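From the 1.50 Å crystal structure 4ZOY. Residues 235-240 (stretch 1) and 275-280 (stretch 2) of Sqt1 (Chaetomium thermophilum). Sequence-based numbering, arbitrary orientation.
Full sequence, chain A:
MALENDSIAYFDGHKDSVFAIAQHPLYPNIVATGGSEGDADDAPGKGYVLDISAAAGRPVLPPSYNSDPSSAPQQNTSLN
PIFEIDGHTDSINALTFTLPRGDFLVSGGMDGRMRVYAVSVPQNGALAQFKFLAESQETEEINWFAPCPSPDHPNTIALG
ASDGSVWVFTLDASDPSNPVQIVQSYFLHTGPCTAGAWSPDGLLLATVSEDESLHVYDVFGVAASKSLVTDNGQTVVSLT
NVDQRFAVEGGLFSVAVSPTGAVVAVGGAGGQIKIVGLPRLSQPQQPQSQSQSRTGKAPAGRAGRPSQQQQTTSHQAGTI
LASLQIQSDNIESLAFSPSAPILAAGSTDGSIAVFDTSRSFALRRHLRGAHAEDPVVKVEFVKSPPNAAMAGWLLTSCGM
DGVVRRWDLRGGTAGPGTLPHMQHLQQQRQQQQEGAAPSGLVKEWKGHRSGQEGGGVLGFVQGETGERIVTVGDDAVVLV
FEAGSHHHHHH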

# COMPACT_ATOMS: atom_id res chain seq x y z
N THR A 235 -6.59 10.64 19.29
CA THR A 235 -7.05 10.71 17.90
C THR A 235 -7.77 12.01 17.57
O THR A 235 -8.29 12.68 18.46
CB THR A 235 -8.03 9.57 17.57
OG1 THR A 235 -9.27 9.78 18.26
CG2 THR A 235 -7.45 8.21 17.95
N VAL A 236 -7.82 12.34 16.28
CA VAL A 236 -8.65 13.46 15.82
C VAL A 236 -10.01 12.99 15.32
O VAL A 236 -10.95 13.79 15.22
CB VAL A 236 -7.99 14.27 14.68
CG1 VAL A 236 -6.68 14.87 15.15
CG2 VAL A 236 -7.79 13.40 13.44
N VAL A 237 -10.09 11.71 14.99
CA VAL A 237 -11.32 11.01 14.61
C VAL A 237 -11.27 9.61 15.20
O VAL A 237 -10.26 8.92 15.09
CB VAL A 237 -11.50 10.89 13.07
CG1 VAL A 237 -12.65 9.93 12.73
CG2 VAL A 237 -11.71 12.23 12.44
N SER A 238 -12.36 9.20 15.85
CA SER A 238 -12.53 7.83 16.31
C SER A 238 -13.97 7.42 16.03
O SER A 238 -14.91 8.01 16.57
CB SER A 238 -12.22 7.69 17.81
OG SER A 238 -10.82 7.71 18.06
N LEU A 239 -14.15 6.43 15.16
CA LEU A 239 -15.47 5.93 14.81
C LEU A 239 -15.49 4.42 14.95
O LEU A 239 -14.54 3.73 14.55
CB LEU A 239 -15.86 6.34 13.39
CG LEU A 239 -16.09 7.84 13.21
CD1 LEU A 239 -16.09 8.21 11.75
CD2 LEU A 239 -17.41 8.24 13.87
N THR A 240 -16.56 3.89 15.54
CA THR A 240 -16.64 2.47 15.82
C THR A 240 -17.97 1.88 15.41
O THR A 240 -18.81 2.56 14.82
CB THR A 240 -16.43 2.16 17.32
OG1 THR A 240 -17.58 2.60 18.05
CG2 THR A 240 -15.18 2.84 17.86
N ILE A 275 -16.73 7.93 3.61
CA ILE A 275 -15.90 9.13 3.51
C ILE A 275 -16.07 9.95 4.78
O ILE A 275 -17.20 10.33 5.12
CB ILE A 275 -16.26 10.00 2.28
CG1 ILE A 275 -16.32 9.14 1.01
CG2 ILE A 275 -15.26 11.14 2.12
CD1 ILE A 275 -15.02 8.40 0.68
N VAL A 276 -14.97 10.23 5.48
CA VAL A 276 -15.01 10.91 6.77
C VAL A 276 -14.13 12.15 6.74
O VAL A 276 -13.02 12.12 6.20
CB VAL A 276 -14.55 9.98 7.91
CG1 VAL A 276 -14.55 10.70 9.25
CG2 VAL A 276 -15.44 8.75 7.99
N GLY A 277 -14.62 13.25 7.30
CA GLY A 277 -13.84 14.47 7.33
C GLY A 277 -12.70 14.45 8.35
O GLY A 277 -12.81 13.85 9.42
N LEU A 278 -11.61 15.11 7.98
CA LEU A 278 -10.45 15.28 8.86
C LEU A 278 -10.22 16.75 9.14
O LEU A 278 -10.56 17.59 8.32
CB LEU A 278 -9.19 14.70 8.21
CG LEU A 278 -9.19 13.22 7.89
CD1 LEU A 278 -7.88 12.91 7.17
CD2 LEU A 278 -9.37 12.38 9.14
N PRO A 279 -9.62 17.06 10.30
CA PRO A 279 -9.21 18.46 10.51
C PRO A 279 -7.97 18.79 9.68
O PRO A 279 -7.13 17.92 9.46
CB PRO A 279 -8.89 18.49 12.01
CG PRO A 279 -8.35 17.12 12.28
CD PRO A 279 -9.21 16.19 11.41
N ARG A 280 -7.86 20.03 9.23
CA ARG A 280 -6.67 20.45 8.49
C ARG A 280 -5.63 21.00 9.48
O ARG A 280 -5.96 21.82 10.33
CB ARG A 280 -7.03 21.49 7.43
CG ARG A 280 -6.35 21.26 6.09
CD ARG A 280 -7.00 20.11 5.32
NE ARG A 280 -8.46 20.15 5.36
CZ ARG A 280 -9.21 20.97 4.63
NH1 ARG A 280 -8.64 21.82 3.79
NH2 ARG A 280 -10.53 20.93 4.74

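Two strand segments meet here without a single hydrogen bond between them, although their N-to-C directions differ by 141°, nearer antiparallel than parallel. The distances explain this: the axes of strands 237-239 and 275-277 come no closer than 9.4 Å, and the nearest CA pairs, Val-237 CA to Leu-278 CA at 7.2 Å and Val-236 CA to Pro-279 CA at 7.3 Å, leave the backbones too far apart for sheet pairing. Side chains fill the gap, and the contact buries 231 Å² summed over both sides.

Val-237 has the most partners. Its CA-to-CB bond points toward stretch 2, and with chi1 at 169° (t) its two methyls reach different neighbors: Val-237 CG1 lies 4.0 Å from Val-276 CG1, while Val-237 CG2 lies 4.0 Å from Leu-278 CD2 and 3.6 Å from Gly-277 O. The last is a van der Waals approach of a methyl to a carbonyl oxygen. Leu-278 takes part even though its CA-to-CB bond points sideways, because its m,t conformation (chi1 -61°, chi2 176°) carries CD2 nearer to stretch 1.

Val-276 CG1 serves two residues, since Leu-239 CD1 also packs against Val-276 CG1 at 3.8 Å. Leu-239 and Val-237, two positions apart on an extended strand, both point toward stretch 2, whereas the intervening Ser-238 makes no contact across the interface. Ser-238 OG lies 2.6 Å from Thr-235 OG1 in a hydrogen bond within stretch 1, in which either hydroxyl could be the donor.

The alternation breaks at Val-236, where the chain turns a corner. With phi/psi of -96/-20, Val-236 also points toward stretch 2, despite being adjacent to Val-237, and Val-236 CG2 sits 3.7 Å from Pro-279 CD. The apolar packing, already past the end of strand 275-277 at Leu-278, continues to Pro-279.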